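Local coordinates for citrate synthase (Metallosphaera sedula, PDB 6ABX), which probably condenses oxaloacetate with acetyl-CoA and water to give citrate and free CoA, a step of the tricarboxylic acid cycle, at residues L49-G53 with I113-I117; G215-S219 with F324-F328. Residue numbers count along the deposited sequence, not the author numbering.

Contact 1: residues L49-G53 with I113-I117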
ATOM      1  N   LEU A  49     -24.027   5.303  -6.349  1.00 10.79           N
ATOM      2  CA  LEU A  49     -24.127   4.252  -7.390  1.00 12.71           C
ATOM      3  C   LEU A  49     -22.970   3.267  -7.266  1.00 13.61           C
ATOM      4  O   LEU A  49     -23.176   2.012  -7.273  1.00 12.23           O
ATOM      5  CB  LEU A  49     -24.143   4.901  -8.758  1.00 13.87           C
ATOM      6  CG  LEU A  49     -24.110   3.960  -9.951  1.00 14.60           C
ATOM      7  CD1 LEU A  49     -25.367   3.089  -9.992  1.00 14.77           C
ATOM      8  CD2 LEU A  49     -23.971   4.765 -11.197  1.00 15.19           C
ATOM      9  N   LEU A  50     -21.750   3.806  -7.133  1.00 12.43           N
ATOM     10  CA  LEU A  50     -20.594   2.918  -7.126  1.00 12.36           C
ATOM     11  C   LEU A  50     -20.605   2.020  -5.886  1.00 12.53           C
ATOM     12  O   LEU A  50     -20.333   0.794  -5.983  1.00 12.49           O
ATOM     13  CB  LEU A  50     -19.308   3.768  -7.225  1.00 12.89           C
ATOM     14  CG  LEU A  50     -19.029   4.294  -8.616  1.00 13.01           C
ATOM     15  CD1 LEU A  50     -17.910   5.335  -8.622  1.00 12.29           C
ATOM     16  CD2 LEU A  50     -18.692   3.164  -9.593  1.00 14.51           C
ATOM     17  N   TRP A  51     -20.917   2.571  -4.719  1.00 11.90           N
ATOM     18  CA  TRP A  51     -20.865   1.801  -3.460  1.00 12.43           C
ATOM     19  C   TRP A  51     -22.051   0.848  -3.315  1.00 14.79           C
ATOM     20  O   TRP A  51     -21.845  -0.266  -2.888  1.00 15.20           O
ATOM     21  CB  TRP A  51     -20.795   2.701  -2.230  1.00 13.05           C
ATOM     22  CG  TRP A  51     -19.407   3.237  -1.964  1.00 11.76           C
ATOM     23  CD1 TRP A  51     -18.223   2.583  -2.090  1.00 12.95           C
ATOM     24  CD2 TRP A  51     -19.085   4.548  -1.469  1.00 11.23           C
ATOM     25  NE1 TRP A  51     -17.169   3.399  -1.745  1.00 12.89           N
ATOM     26  CE2 TRP A  51     -17.661   4.609  -1.343  1.00 11.96           C
ATOM     27  CE3 TRP A  51     -19.844   5.660  -1.083  1.00 12.54           C
ATOM     28  CZ2 TRP A  51     -17.005   5.734  -0.879  1.00 11.34           C
ATOM     29  CZ3 TRP A  51     -19.186   6.773  -0.627  1.00 13.25           C
ATOM     30  CH2 TRP A  51     -17.780   6.808  -0.532  1.00 12.41           C
ATOM     31  N   TYR A  52     -23.250   1.279  -3.718  1.00 15.20           N
ATOM     32  CA  TYR A  52     -24.486   0.490  -3.381  1.00 16.73           C
ATOM     33  C   TYR A  52     -25.090  -0.210  -4.588  1.00 18.31           C
ATOM     34  O   TYR A  52     -26.003  -1.021  -4.394  1.00 19.88           O
ATOM     35  CB  TYR A  52     -25.504   1.411  -2.714  1.00 16.96           C
ATOM     36  CG  TYR A  52     -25.051   2.009  -1.410  1.00 16.46           C
ATOM     37  CD1 TYR A  52     -24.725   1.196  -0.332  1.00 18.60           C
ATOM     38  CD2 TYR A  52     -24.910   3.386  -1.236  1.00 15.48           C
ATOM     39  CE1 TYR A  52     -24.301   1.725   0.870  1.00 19.72           C
ATOM     40  CE2 TYR A  52     -24.502   3.922  -0.024  1.00 19.02           C
ATOM     41  CZ  TYR A  52     -24.173   3.084   1.027  1.00 18.82           C
ATOM     42  OH  TYR A  52     -23.751   3.585   2.223  1.00 20.92           O
ATOM     43  N   GLY A  53     -24.661   0.105  -5.801  1.00 16.59           N
ATOM     44  CA  GLY A  53     -24.961  -0.660  -6.981  1.00 16.70           C
ATOM     45  C   GLY A  53     -26.200  -0.212  -7.744  1.00 17.28           C
ATOM     46  O   GLY A  53     -26.517  -0.813  -8.744  1.00 18.74           O
ATOM     47  N   ILE A 113     -17.936   0.341   4.220  1.00 15.86           N
ATOM     48  CA  ILE A 113     -18.459   1.481   3.419  1.00 15.21           C
ATOM     49  C   ILE A 113     -18.502   2.726   4.305  1.00 15.65           C
ATOM     50  O   ILE A 113     -18.246   3.836   3.818  1.00 14.86           O
ATOM     51  CB  ILE A 113     -19.789   1.185   2.687  1.00 17.58           C
ATOM     52  CG1 ILE A 113     -19.573   0.114   1.613  1.00 20.58           C
ATOM     53  CG2 ILE A 113     -20.338   2.458   2.040  1.00 18.62           C
ATOM     54  CD1 ILE A 113     -20.864  -0.407   0.972  1.00 24.27           C
ATOM     55  N   GLY A 114     -18.810   2.567   5.605  1.00 14.59           N
ATOM     56  CA  GLY A 114     -18.790   3.750   6.504  1.00 15.16           C
ATOM     57  C   GLY A 114     -17.398   4.382   6.584  1.00 13.40           C
ATOM     58  O   GLY A 114     -17.280   5.603   6.639  1.00 14.66           O
ATOM     59  N   LYS A 115     -16.356   3.552   6.606  1.00 12.40           N
ATOM     60  CA  LYS A 115     -14.964   4.058   6.631  1.00 13.87           C
ATOM     61  C   LYS A 115     -14.598   4.677   5.290  1.00 12.98           C
ATOM     62  O   LYS A 115     -13.920   5.709   5.266  1.00 12.19           O
ATOM     63  CB  LYS A 115     -14.010   2.948   7.081  1.00 14.77           C
ATOM     64  CG  LYS A 115     -14.177   2.585   8.547  1.00 15.95           C
ATOM     65  CD  LYS A 115     -13.520   1.278   8.938  1.00 18.01           C
ATOM     66  CE  LYS A 115     -13.629   1.040  10.427  1.00 18.78           C
ATOM     67  NZ  LYS A 115     -13.186  -0.317  10.785  1.00 23.90           N
ATOM     68  N   ALA A 116     -15.112   4.110   4.193  1.00 12.53           N
ATOM     69  CA  ALA A 116     -14.919   4.669   2.835  1.00 12.69           C
ATOM     70  C   ALA A 116     -15.541   6.072   2.763  1.00 12.71           C
ATOM     71  O   ALA A 116     -14.972   7.001   2.227  1.00 10.92           O
ATOM     72  CB  ALA A 116     -15.507   3.724   1.814  1.00 12.72           C
ATOM     73  N   ILE A 117     -16.715   6.206   3.351  1.00 12.45           N
ATOM     74  CA  ILE A 117     -17.438   7.502   3.398  1.00 13.52           C
ATOM     75  C   ILE A 117     -16.635   8.525   4.208  1.00 12.07           C
ATOM     76  O   ILE A 117     -16.440   9.658   3.714  1.00 12.17           O
ATOM     77  CB  ILE A 117     -18.865   7.332   3.965  1.00 14.20           C
ATOM     78  CG1 ILE A 117     -19.763   6.620   2.953  1.00 15.74           C
ATOM     79  CG2 ILE A 117     -19.441   8.676   4.406  1.00 13.32           C
ATOM     80  CD1 ILE A 117     -21.049   6.103   3.588  1.00 17.97           C
TER
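Segments 49-53 and 113-117, on two helices of the mainly helical citrate synthase fold, meet mainly through side chains; no hydrogen bond joins the segments, which together bury 273 Å². Ile113 comes first and lies closest in backbone register, its CA 7.3 Å from the CA of Trp51. Its CG2 methyl sits over one face of the indole, 4.2 Å from Trp51 CG, and also 3.6 Å from Tyr52 OH, while Ile113 CD1 rests 4.0 Å from the carbonyl O of Trp51. Ile113 thus touches both aromatic residues, as Ile117 does further on. One helical turn on, Ala116 returns to the same face: its CB approaches Trp51 CZ2, on the six-membered part of the indole, at 3.7 Å. Ile117 completes the surface, with CG1 3.6 Å from Trp51 CZ3 and CD1 3.9 Å from Tyr52 OH. The spacing of contacts at 113, 116 and 117 is that of one face of an alpha helix, as expected for apolar helix packing. Helix 43-52 ends at Tyr52; Gly53, the next residue, has a positive phi (92°). Trp51 also packs on Ile334 of helix 324-343 and hydrogen-bonds through NE1 to Thr337 OG1, while Phe64 of helix 58-69 touches its side chain; the Trp51 side chain therefore joins helices 43-52, 112-134, 58-69 and 324-343.

Contact 2: residues G215-S219 with F324-F328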
ATOM      1  N   GLY A 215       0.077   6.580 -14.335  1.00 19.03           N
ATOM      2  CA  GLY A 215      -0.741   7.186 -15.363  1.00 22.26           C
ATOM      3  C   GLY A 215      -1.906   7.949 -14.772  1.00 24.57           C
ATOM      4  O   GLY A 215      -2.447   7.555 -13.703  1.00 20.58           O
ATOM      5  N   GLY A 216      -2.250   9.073 -15.440  1.00 24.36           N
ATOM      6  CA  GLY A 216      -3.445   9.861 -15.156  1.00 24.43           C
ATOM      7  C   GLY A 216      -3.253  10.920 -14.077  1.00 26.46           C
ATOM      8  O   GLY A 216      -3.990  11.913 -14.048  1.00 24.00           O
ATOM      9  N   ALA A 217      -2.322  10.704 -13.140  1.00 28.95           N
ATOM     10  CA  ALA A 217      -2.361  11.358 -11.782  1.00 30.88           C
ATOM     11  C   ALA A 217      -1.168  12.295 -11.638  1.00 31.40           C
ATOM     12  O   ALA A 217      -0.380  12.175 -10.715  1.00 30.61           O
ATOM     13  CB  ALA A 217      -2.326  10.317 -10.684  1.00 34.86           C
ATOM     14  N   ASN A 218      -0.998  13.151 -12.639  1.00 32.97           N
ATOM     15  CA  ASN A 218       0.077  14.052 -12.737  1.00 29.05           C
ATOM     16  C   ASN A 218      -0.420  15.338 -13.452  1.00 32.72           C
ATOM     17  O   ASN A 218      -1.515  15.323 -14.081  1.00 35.10           O
ATOM     18  CB  ASN A 218       1.196  13.361 -13.487  1.00 33.98           C
ATOM     19  CG  ASN A 218       0.819  13.242 -14.937  1.00 34.12           C
ATOM     20  OD1 ASN A 218       0.871  14.241 -15.648  1.00 32.41           O
ATOM     21  ND2 ASN A 218       0.359  12.068 -15.340  1.00 40.16           N
ATOM     22  N   SER A 219       0.371  16.430 -13.381  1.00 26.87           N
ATOM     23  CA  SER A 219       0.112  17.713 -14.113  1.00 29.72           C
ATOM     24  C   SER A 219       1.203  18.010 -15.180  1.00 30.29           C
ATOM     25  O   SER A 219       1.483  19.165 -15.499  1.00 24.84           O
ATOM     26  CB  SER A 219      -0.046  18.902 -13.143  1.00 33.59           C
ATOM     27  OG  SER A 219      -1.337  18.948 -12.514  1.00 39.56           O
ATOM     28  N   PHE A 324      -2.494  18.131  -7.743  1.00 14.19           N
ATOM     29  CA  PHE A 324      -3.421  17.391  -8.623  1.00 15.02           C
ATOM     30  C   PHE A 324      -3.479  15.890  -8.286  1.00 13.04           C
ATOM     31  O   PHE A 324      -4.579  15.327  -8.270  1.00 11.86           O
ATOM     32  CB  PHE A 324      -3.122  17.543 -10.121  1.00 18.03           C
ATOM     33  CG  PHE A 324      -4.035  16.635 -10.929  1.00 28.85           C
ATOM     34  CD1 PHE A 324      -5.419  16.728 -10.791  1.00 34.79           C
ATOM     35  CD2 PHE A 324      -3.536  15.575 -11.672  1.00 36.24           C
ATOM     36  CE1 PHE A 324      -6.267  15.845 -11.448  1.00 37.79           C
ATOM     37  CE2 PHE A 324      -4.388  14.712 -12.341  1.00 36.64           C
ATOM     38  CZ  PHE A 324      -5.751  14.836 -12.222  1.00 37.10           C
ATOM     39  N   PRO A 325      -2.368  15.179  -7.983  1.00 12.41           N
ATOM     40  CA  PRO A 325      -2.459  13.760  -7.643  1.00 11.54           C
ATOM     41  C   PRO A 325      -3.325  13.506  -6.399  1.00 10.60           C
ATOM     42  O   PRO A 325      -4.039  12.466  -6.309  1.00 10.64           O
ATOM     43  CB  PRO A 325      -1.022  13.311  -7.356  1.00 13.15           C
ATOM     44  CG  PRO A 325      -0.156  14.366  -8.074  1.00 15.15           C
ATOM     45  CD  PRO A 325      -0.965  15.633  -8.199  1.00 13.83           C
ATOM     46  N   THR A 326      -3.332  14.474  -5.482  1.00  9.51           N
ATOM     47  CA  THR A 326      -4.173  14.301  -4.265  1.00  9.17           C
ATOM     48  C   THR A 326      -5.652  14.378  -4.668  1.00  9.52           C
ATOM     49  O   THR A 326      -6.527  13.696  -4.023  1.00  9.37           O
ATOM     50  CB  THR A 326      -3.819  15.205  -3.086  1.00 10.37           C
ATOM     51  OG1 THR A 326      -4.133  16.571  -3.364  1.00 10.28           O
ATOM     52  CG2 THR A 326      -2.364  15.084  -2.670  1.00 11.19           C
ATOM     53  N   ILE A 327      -5.965  15.314  -5.564  1.00 10.57           N
ATOM     54  CA  ILE A 327      -7.338  15.510  -6.007  1.00 11.47           C
ATOM     55  C   ILE A 327      -7.823  14.238  -6.728  1.00 11.56           C
ATOM     56  O   ILE A 327      -8.989  13.765  -6.526  1.00 11.41           O
ATOM     57  CB  ILE A 327      -7.433  16.781  -6.868  1.00 12.58           C
ATOM     58  CG1 ILE A 327      -7.037  18.009  -6.060  1.00 13.85           C
ATOM     59  CG2 ILE A 327      -8.836  16.949  -7.414  1.00 13.38           C
ATOM     60  CD1 ILE A 327      -6.767  19.197  -6.939  1.00 14.57           C
ATOM     61  N   PHE A 328      -6.963  13.689  -7.594  1.00 10.71           N
ATOM     62  CA  PHE A 328      -7.242  12.374  -8.196  1.00 10.67           C
ATOM     63  C   PHE A 328      -7.629  11.369  -7.105  1.00 10.73           C
ATOM     64  O   PHE A 328      -8.667  10.701  -7.193  1.00 11.31           O
ATOM     65  CB  PHE A 328      -6.032  11.983  -9.031  1.00 11.53           C
ATOM     66  CG  PHE A 328      -6.161  10.807  -9.958  1.00 11.35           C
ATOM     67  CD1 PHE A 328      -6.633   9.583  -9.516  1.00 14.39           C
ATOM     68  CD2 PHE A 328      -5.776  10.925 -11.285  1.00 15.47           C
ATOM     69  CE1 PHE A 328      -6.731   8.502 -10.386  1.00 15.29           C
ATOM     70  CE2 PHE A 328      -5.858   9.828 -12.145  1.00 15.48           C
ATOM     71  CZ  PHE A 328      -6.333   8.621 -11.686  1.00 13.85           C
TER
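In this citrate synthase fold, a glycine-containing loop between helices 198-209 and 220-228 crosses the first turn of helix 324-343, next to the predicted catalytic Asp307. Apolar contact centres on Ala217, whose CB makes a CH-pi interaction with Phe328, 4.0 Å from the ring centroid and 28° off its normal. Backbone oxygens approach carbon atoms without hydrogen bonds between the segments: Gly216 O lies at the edges of both rings, 3.3 Å from Phe324 CE2 and 3.4 Å from Phe328 CE2, and Ala217 O is 3.4 Å from Pro325 CG. Steric limits are evident at Gly216, where phi is 87° and an ideal CB would fall 3.0 Å from Phe328 CE2. Polar bonds lead elsewhere: Asn218 ND2 hydrogen-bonds to Asp307 OD2, and Asn218 OD1 accepts a hydrogen bond from Glu220 N. Gly215 also lies close to a bound citrate anion, about 3 Å at nearest atoms. At the far end, Ser219 OG stands 3.3 Å from Phe324 CB.

From the N terminus, contact 1 comes first: 49-53 meets 113-117, closing a mostly helical excursion of 59 residues that includes helices 58-69, 76-85 and 91-105. Contact 2 opens about a hundred residues later and brings 324-328 back to 215-219 across 104 residues, among them the binding-site residue His253 and the predicted catalytic Asp307. The closures follow in series, neither nested nor crossed; the centres of contact 1 and contact 2 are about 22 Å apart, and the nearest atoms of contacts 1 and 2 about 11 Å apart. Helix 324-343 links them physically: its first turn forms contact 2, while its later part packs against contact 1, with the oxaloacetate-binding Arg332 between these points in sequence.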